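Local coordinates for protein S-adenosylmethionine:2-demethylmenaquinone methyltransferase (Geobacillus kaustophilus, PDB 2PCN) that is of unknown function but has the trimeric alpha/beta architecture of the RraA-like family, at residues Met1-Leu6 against Gly148-Asn153; Leu45-Leu50 against Ala77-Glu82; Leu59-Lys64 against Val69-Asp74. All coordinates share one frame; numbering follows the deposited sequence.

Interaction 1 (Met1-Leu6 against Gly148-Asn153); sequences MKTADL and GVVVAN
The methyl CG2 of Thr-3 sits over one face of the peptide plane that joins Gly-148 to Val-149, almost straight above the carbonyl oxygen: CG2 is 3.5 Å from Gly-148 O and 4.0 Å from Gly-148 C. At the edge of the preceding peptide, Gly-148 N donates to Asp-145 OD1, and the same oxygen is hydrogen-bonded to Thr-3 OG1. One carboxylate oxygen thus holds both Thr-3 in the first turn of the helix and the backbone N of Gly-148. Thr-3 can serve both jobs because OG1 lies between its backbone N and carbonyl carbon (chi1 53°), which turns CG2 onto the strand. Asp-145 and Gly-148 flank the tight turn of the beta hairpin between strands 141-145 and 148-152, so helix 3-10 is docked at the hairpin's corner. The backbone angles of Gly-148 would drive a CB into the preceding carbonyl oxygen, a reason for glycine here. Further along, Val-150 CG2 meets the Thr-3 methyl at 4.2 Å and Leu-6 CD1, one helical turn on, also at 4.2 Å. Pro-114 of a second subunit packs on Thr-3 and Val-150, and Lys-2 NZ makes salt bridges to Asp-96 and Glu-99 of that subunit.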
loop_
_atom_site.group_PDB
_atom_site.type_symbol
_atom_site.label_atom_id
_atom_site.label_comp_id
_atom_site.label_asym_id
_atom_site.label_seq_id
_atom_site.Cartn_x
_atom_site.Cartn_y
_atom_site.Cartn_z
ATOM N N MET A 1 13.579 14.166 15.042
ATOM C CA MET A 1 12.533 13.103 15.062
ATOM C C MET A 1 12.382 12.371 13.733
ATOM O O MET A 1 11.804 11.284 13.680
ATOM C CB MET A 1 11.190 13.701 15.500
ATOM C CG MET A 1 10.920 15.115 14.994
ATOM S SD MET A 1 9.688 15.989 16.001
ATOM C CE MET A 1 8.262 16.006 14.909
ATOM N N LYS A 2 12.897 12.968 12.662
ATOM C CA LYS A 2 12.834 12.346 11.344
ATOM C C LYS A 2 13.882 11.245 11.288
ATOM O O LYS A 2 15.028 11.457 11.683
ATOM C CB LYS A 2 13.131 13.372 10.244
ATOM C CG LYS A 2 12.004 14.356 9.976
ATOM C CD LYS A 2 12.413 15.414 8.955
ATOM C CE LYS A 2 13.022 14.798 7.693
ATOM N NZ LYS A 2 12.099 13.855 6.994
ATOM N N THR A 3 13.499 10.070 10.800
ATOM C CA THR A 3 14.447 8.972 10.703
ATOM C C THR A 3 15.551 9.324 9.714
ATOM O O THR A 3 16.682 8.868 9.851
ATOM C CB THR A 3 13.759 7.664 10.254
ATOM O OG1 THR A 3 13.024 7.893 9.044
ATOM C CG2 THR A 3 12.812 7.172 11.341
ATOM N N ALA A 4 15.219 10.148 8.724
ATOM C CA ALA A 4 16.197 10.561 7.724
ATOM C C ALA A 4 17.311 11.366 8.385
ATOM O O ALA A 4 18.490 11.152 8.100
ATOM C CB ALA A 4 15.517 11.391 6.643
ATOM N N ASP A 5 16.936 12.286 9.272
ATOM C CA ASP A 5 17.923 13.111 9.966
ATOM C C ASP A 5 18.756 12.289 10.941
ATOM O O ASP A 5 19.959 12.512 11.081
ATOM C CB ASP A 5 17.244 14.259 10.720
ATOM C CG ASP A 5 16.625 15.284 9.789
ATOM O OD1 ASP A 5 17.159 15.476 8.677
ATOM O OD2 ASP A 5 15.618 15.911 10.173
ATOM N N LEU A 6 18.115 11.339 11.617
ATOM C CA LEU A 6 18.812 10.480 12.571
ATOM C C LEU A 6 19.852 9.617 11.866
ATOM O O LEU A 6 20.941 9.387 12.396
ATOM C CB LEU A 6 17.808 9.596 13.311
ATOM C CG LEU A 6 16.859 10.373 14.225
ATOM C CD1 LEU A 6 15.778 9.447 14.770
ATOM C CD2 LEU A 6 17.664 11.008 15.359
ATOM N N GLY A 148 10.586 5.232 7.647
ATOM C CA GLY A 148 11.076 3.963 8.152
ATOM C C GLY A 148 11.160 3.894 9.661
ATOM O O GLY A 148 10.552 4.698 10.370
ATOM N N VAL A 149 11.924 2.922 10.148
ATOM C CA VAL A 149 12.102 2.712 11.577
ATOM C C VAL A 149 13.569 2.420 11.877
ATOM O O VAL A 149 14.178 1.557 11.248
ATOM C CB VAL A 149 11.254 1.515 12.061
ATOM C CG1 VAL A 149 11.474 1.287 13.553
ATOM C CG2 VAL A 149 9.778 1.765 11.759
ATOM N N VAL A 150 14.131 3.147 12.837
ATOM C CA VAL A 150 15.521 2.961 13.222
ATOM C C VAL A 150 15.623 2.777 14.731
ATOM O O VAL A 150 14.844 3.353 15.492
ATOM C CB VAL A 150 16.394 4.157 12.782
ATOM C CG1 VAL A 150 16.303 4.322 11.270
ATOM C CG2 VAL A 150 15.953 5.430 13.489
ATOM N N VAL A 151 16.589 1.968 15.151
ATOM C CA VAL A 151 16.782 1.668 16.565
ATOM C C VAL A 151 18.183 2.015 17.061
ATOM O O VAL A 151 19.178 1.661 16.431
ATOM C CB VAL A 151 16.535 0.169 16.831
ATOM C CG1 VAL A 151 16.757 -0.146 18.300
ATOM C CG2 VAL A 151 15.124 -0.206 16.404
ATOM N N ALA A 152 18.248 2.704 18.196
ATOM C CA ALA A 152 19.522 3.079 18.808
ATOM C C ALA A 152 19.573 2.422 20.187
ATOM O O ALA A 152 18.533 2.113 20.767
ATOM C CB ALA A 152 19.618 4.596 18.940
ATOM N N ASN A 153 20.772 2.203 20.716
ATOM C CA ASN A 153 20.890 1.569 22.024
ATOM C C ASN A 153 20.716 2.542 23.184
ATOM O O ASN A 153 20.892 2.174 24.346
ATOM C CB ASN A 153 22.230 0.841 22.141
ATOM C CG ASN A 153 22.275 -0.431 21.313
ATOM O OD1 ASN A 153 23.288 -1.129 21.280
ATOM N ND2 ASN A 153 21.168 -0.742 20.642
#

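Interaction 2 (Leu45-Leu50 against Ala77-Glu82); sequences LVREAL and AQIACE
Ile-79 reaches across to helix 45-50 and meets Leu-50 and Arg-47 with its two branches. From CB, the methyl CG2 runs anti to the backbone N and presses on the last turn of the other segment: CG2 is 3.6 Å from Leu-50 O and 4.3 Å from Leu-50 CB. The longer branch leaves beside the backbone N (chi1 -65°), and an extended CG1 carries CD1 over one face of the Arg-47 guanidinium, 4.0 Å from Arg-47 NE. The two side chains cross at about a right angle, with Arg-47 extended from CG to NE. Arg-47 NE forms a salt bridge with Glu-51 on its own helix, which would fix the plane that Ile-79 lies against. Leu-50 O is also hydrogen-bonded by Arg-83. Deeper in, Leu-50 CD2 lies 4.3 Å from Ala-80 CB, and the small alanine lets the backbones approach, with CA atoms 5.9 Å apart. The axes of the two segments come within 9.8 Å at 15°, nearly parallel. Helix 44-52 forms the beta-alpha-beta crossover between strands 30-38 and 58-62, and helix 74-82 lies in the connection onward to 87-90, together with strand 70-72, a side-by-side packing usual in alpha/beta folds.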
loop_
_atom_site.group_PDB
_atom_site.type_symbol
_atom_site.label_atom_id
_atom_site.label_comp_id
_atom_site.label_asym_id
_atom_site.label_seq_id
_atom_site.Cartn_x
_atom_site.Cartn_y
_atom_site.Cartn_z
ATOM N N LEU A 45 -0.114 -11.387 26.544
ATOM C CA LEU A 45 1.054 -10.665 27.026
ATOM C C LEU A 45 1.167 -9.288 26.388
ATOM O O LEU A 45 1.794 -8.391 26.949
ATOM C CB LEU A 45 2.322 -11.481 26.775
ATOM C CG LEU A 45 2.362 -12.745 27.640
ATOM C CD1 LEU A 45 3.593 -13.568 27.296
ATOM C CD2 LEU A 45 2.367 -12.345 29.115
ATOM N N VAL A 46 0.568 -9.119 25.213
ATOM C CA VAL A 46 0.589 -7.815 24.556
ATOM C C VAL A 46 -0.284 -6.905 25.416
ATOM O O VAL A 46 0.082 -5.770 25.715
ATOM C CB VAL A 46 -0.001 -7.875 23.128
ATOM C CG1 VAL A 46 -0.036 -6.478 22.520
ATOM C CG2 VAL A 46 0.837 -8.806 22.261
ATOM N N ARG A 47 -1.439 -7.421 25.827
ATOM C CA ARG A 47 -2.342 -6.641 26.663
ATOM C C ARG A 47 -1.715 -6.302 28.009
ATOM O O ARG A 47 -1.757 -5.156 28.446
ATOM C CB ARG A 47 -3.657 -7.389 26.889
ATOM C CG ARG A 47 -4.566 -6.688 27.889
ATOM C CD ARG A 47 -6.016 -7.085 27.715
ATOM N NE ARG A 47 -6.888 -6.194 28.478
ATOM C CZ ARG A 47 -8.159 -5.948 28.177
ATOM N NH1 ARG A 47 -8.718 -6.524 27.120
ATOM N NH2 ARG A 47 -8.868 -5.116 28.929
ATOM N N GLU A 48 -1.130 -7.293 28.671
ATOM C CA GLU A 48 -0.526 -7.049 29.976
ATOM C C GLU A 48 0.588 -6.010 29.889
ATOM O O GLU A 48 0.749 -5.184 30.792
ATOM C CB GLU A 48 0.004 -8.357 30.568
ATOM C CG GLU A 48 -1.040 -9.462 30.586
ATOM C CD GLU A 48 -0.685 -10.594 31.528
ATOM O OE1 GLU A 48 0.486 -11.028 31.522
ATOM O OE2 GLU A 48 -1.583 -11.053 32.268
ATOM N N ALA A 49 1.352 -6.045 28.799
ATOM C CA ALA A 49 2.430 -5.085 28.602
ATOM C C ALA A 49 1.846 -3.677 28.469
ATOM O O ALA A 49 2.299 -2.736 29.127
ATOM C CB ALA A 49 3.234 -5.445 27.346
ATOM N N LEU A 50 0.833 -3.535 27.621
ATOM C CA LEU A 50 0.206 -2.233 27.412
ATOM C C LEU A 50 -0.395 -1.663 28.690
ATOM O O LEU A 50 -0.504 -0.447 28.841
ATOM C CB LEU A 50 -0.888 -2.330 26.344
ATOM C CG LEU A 50 -0.417 -2.604 24.918
ATOM C CD1 LEU A 50 -1.623 -2.795 24.007
ATOM C CD2 LEU A 50 0.450 -1.444 24.440
ATOM N N ALA A 77 -5.526 -0.562 21.775
ATOM C CA ALA A 77 -4.985 0.714 21.314
ATOM C C ALA A 77 -5.492 1.804 22.260
ATOM O O ALA A 77 -4.785 2.760 22.570
ATOM C CB ALA A 77 -5.438 1.002 19.886
ATOM N N GLN A 78 -6.725 1.640 22.723
ATOM C CA GLN A 78 -7.329 2.594 23.645
ATOM C C GLN A 78 -6.528 2.622 24.946
ATOM O O GLN A 78 -6.281 3.689 25.514
ATOM C CB GLN A 78 -8.774 2.187 23.919
ATOM C CG GLN A 78 -9.550 3.138 24.803
ATOM C CD GLN A 78 -11.010 2.746 24.895
ATOM O OE1 GLN A 78 -11.346 1.688 25.423
ATOM N NE2 GLN A 78 -11.884 3.592 24.368
ATOM N N ILE A 79 -6.124 1.446 25.419
ATOM C CA ILE A 79 -5.336 1.365 26.645
ATOM C C ILE A 79 -4.037 2.131 26.424
ATOM O O ILE A 79 -3.595 2.893 27.286
ATOM C CB ILE A 79 -5.001 -0.106 27.009
ATOM C CG1 ILE A 79 -6.284 -0.871 27.339
ATOM C CG2 ILE A 79 -4.037 -0.149 28.190
ATOM C CD1 ILE A 79 -6.064 -2.343 27.592
ATOM N N ALA A 80 -3.430 1.934 25.256
ATOM C CA ALA A 80 -2.185 2.617 24.932
ATOM C C ALA A 80 -2.368 4.134 24.995
ATOM O O ALA A 80 -1.474 4.853 25.442
ATOM C CB ALA A 80 -1.697 2.197 23.548
ATOM N N CYS A 81 -3.522 4.621 24.549
ATOM C CA CYS A 81 -3.797 6.056 24.587
ATOM C C CYS A 81 -4.031 6.533 26.016
ATOM O O CYS A 81 -3.515 7.570 26.426
ATOM C CB CYS A 81 -5.030 6.396 23.749
ATOM S SG CYS A 81 -4.783 6.248 21.974
ATOM N N GLU A 82 -4.814 5.769 26.769
ATOM C CA GLU A 82 -5.129 6.124 28.148
ATOM C C GLU A 82 -3.901 6.164 29.055
ATOM O O GLU A 82 -3.848 6.959 29.995
ATOM C CB GLU A 82 -6.151 5.139 28.724
ATOM C CG GLU A 82 -7.405 4.996 27.885
ATOM C CD GLU A 82 -8.386 3.989 28.456
ATOM O OE1 GLU A 82 -7.937 2.998 29.068
ATOM O OE2 GLU A 82 -9.606 4.180 28.276
#

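Interaction 3 (Leu59-Lys64 against Val69-Asp74)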
loop_
_atom_site.group_PDB
_atom_site.type_symbol
_atom_site.label_atom_id
_atom_site.label_comp_id
_atom_site.label_asym_id
_atom_site.label_seq_id
_atom_site.Cartn_x
_atom_site.Cartn_y
_atom_site.Cartn_z
ATOM N N LEU A 59 5.893 -0.083 22.418
ATOM C CA LEU A 59 5.870 -1.532 22.557
ATOM C C LEU A 59 6.178 -2.178 21.215
ATOM O O LEU A 59 5.521 -1.886 20.216
ATOM C CB LEU A 59 4.496 -2.005 23.043
ATOM C CG LEU A 59 4.419 -3.508 23.337
ATOM C CD1 LEU A 59 5.217 -3.818 24.594
ATOM C CD2 LEU A 59 2.977 -3.933 23.519
ATOM N N VAL A 60 7.189 -3.040 21.189
ATOM C CA VAL A 60 7.561 -3.744 19.971
ATOM C C VAL A 60 7.136 -5.190 20.174
ATOM O O VAL A 60 7.570 -5.845 21.126
ATOM C CB VAL A 60 9.086 -3.679 19.719
ATOM C CG1 VAL A 60 9.436 -4.411 18.431
ATOM C CG2 VAL A 60 9.528 -2.223 19.634
ATOM N N VAL A 61 6.276 -5.674 19.285
ATOM C CA VAL A 61 5.763 -7.036 19.376
ATOM C C VAL A 61 6.169 -7.909 18.192
ATOM O O VAL A 61 5.860 -7.594 17.043
ATOM C CB VAL A 61 4.220 -7.026 19.458
ATOM C CG1 VAL A 61 3.687 -8.451 19.494
ATOM C CG2 VAL A 61 3.771 -6.250 20.687
ATOM N N ASP A 62 6.874 -9.001 18.469
ATOM C CA ASP A 62 7.260 -9.904 17.397
ATOM C C ASP A 62 6.225 -11.019 17.336
ATOM O O ASP A 62 6.231 -11.930 18.166
ATOM C CB ASP A 62 8.647 -10.502 17.634
ATOM C CG ASP A 62 9.080 -11.411 16.496
ATOM O OD1 ASP A 62 8.315 -11.530 15.515
ATOM O OD2 ASP A 62 10.175 -12.005 16.575
ATOM N N GLY A 63 5.328 -10.927 16.364
ATOM C CA GLY A 63 4.294 -11.932 16.197
ATOM C C GLY A 63 4.658 -12.911 15.098
ATOM O O GLY A 63 3.798 -13.616 14.566
ATOM N N LYS A 64 5.940 -12.947 14.755
ATOM C CA LYS A 64 6.447 -13.850 13.727
ATOM C C LYS A 64 5.901 -13.544 12.343
ATOM O O LYS A 64 6.010 -14.365 11.432
ATOM C CB LYS A 64 6.116 -15.299 14.099
ATOM C CG LYS A 64 6.561 -15.685 15.507
ATOM C CD LYS A 64 8.049 -15.439 15.695
ATOM C CE LYS A 64 8.474 -15.624 17.142
ATOM N NZ LYS A 64 7.821 -14.641 18.052
ATOM N N VAL A 69 -3.996 -14.047 12.483
ATOM C CA VAL A 69 -4.760 -13.369 13.526
ATOM C C VAL A 69 -4.229 -11.965 13.770
ATOM O O VAL A 69 -3.105 -11.635 13.391
ATOM C CB VAL A 69 -4.709 -14.123 14.886
ATOM C CG1 VAL A 69 -5.277 -15.527 14.735
ATOM C CG2 VAL A 69 -3.279 -14.173 15.402
ATOM N N ALA A 70 -5.052 -11.144 14.410
ATOM C CA ALA A 70 -4.666 -9.784 14.752
ATOM C C ALA A 70 -4.104 -9.850 16.172
ATOM O O ALA A 70 -4.560 -10.657 16.983
ATOM C CB ALA A 70 -5.881 -8.872 14.704
ATOM N N LEU A 71 -3.114 -9.019 16.478
ATOM C CA LEU A 71 -2.530 -9.025 17.821
ATOM C C LEU A 71 -2.932 -7.780 18.610
ATOM O O LEU A 71 -2.709 -7.688 19.821
ATOM C CB LEU A 71 -1.002 -9.119 17.733
ATOM C CG LEU A 71 -0.448 -10.436 17.171
ATOM C CD1 LEU A 71 1.062 -10.343 17.033
ATOM C CD2 LEU A 71 -0.822 -11.591 18.093
ATOM N N LEU A 72 -3.532 -6.822 17.917
ATOM C CA LEU A 72 -3.962 -5.591 18.563
ATOM C C LEU A 72 -5.209 -5.046 17.886
ATOM O O LEU A 72 -5.319 -5.066 16.652
ATOM C CB LEU A 72 -2.834 -4.554 18.522
ATOM C CG LEU A 72 -3.117 -3.183 19.142
ATOM C CD1 LEU A 72 -2.011 -2.813 20.117
ATOM C CD2 LEU A 72 -3.233 -2.148 18.045
ATOM N N GLY A 73 -6.147 -4.582 18.711
ATOM C CA GLY A 73 -7.394 -4.022 18.225
ATOM C C GLY A 73 -7.655 -2.681 18.887
ATOM O O GLY A 73 -6.780 -2.148 19.565
ATOM N N ASP A 74 -8.858 -2.137 18.726
ATOM C CA ASP A 74 -9.147 -0.830 19.304
ATOM C C ASP A 74 -9.142 -0.795 20.832
ATOM O O ASP A 74 -8.780 0.221 21.421
ATOM C CB ASP A 74 -10.467 -0.277 18.753
ATOM C CG ASP A 74 -11.679 -1.002 19.286
ATOM O OD1 ASP A 74 -11.665 -2.248 19.319
ATOM O OD2 ASP A 74 -12.656 -0.318 19.662
#
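Leu-71 CD1 is the atom that meets segment 59-64. It rests 3.7 Å from Gly-63 CA and 4.1 Å from Val-61 CG1, touching two alternate residues of the segment. The leucine reaches there with CG anti to its carbonyl carbon (chi1 -66°) and CD1 extended beyond. Gly-63 faces it with bare backbone; a CB at that position would fall 2.4 Å from Leu-71 CD1, so the absence of a side chain is what allows the methyl to come so near. Val-61, whose CB is directed toward segment 69-74, also touches Val-46 of helix 44-52.

The next shell sets the course of the chain through Gly-63. Asp-62, whose CB is directed away from Leu-71, accepts a hydrogen bond at OD1 from the backbone N-H of Lys-64, N to OD1 2.9 Å, with an N-H...O angle of 154°; the donor comes from above the carboxylate plane, 40° out of it. This forms an Asx turn over Asp-62 to Lys-64. Lys-64 folds back so that NZ makes a weak bond to Asp-62 O, and a salt bridge to Asp-38 ties it to strand 30-38. On the other side Leu-71 O is hydrogen-bonded by Asn-43, where the chain turns a corner. Strand 58-62, strand 70-72 and helix 74-82 follow one another as a beta-beta-alpha unit, consistent with the swivelling beta/beta/alpha fold of RraA-like proteins.

In the fold
Interactions 2 and 3 share one core. Their centres are 11 Å apart, and Leu-50 joins them: its CD2 lies 3.7 Å from Leu-59 CD2, while its CD1 lies 3.9 Å from Leu-72 CD1. Interaction 3 is nested in the loop closed by interaction 2, and both lie inside the loop closed by interaction 1. Across the chain's centre, interactions 1 and 2 have centres about 24 Å apart. Interactions 1 and 3 have centres about 22 Å apart, although both reach the same large sheet. The trimer offers another link: Asp-96 accepts a hydrogen bond from Asp-74 N within its own chain, and the Asp-96 of a second subunit forms a salt bridge with Lys-2 of this chain.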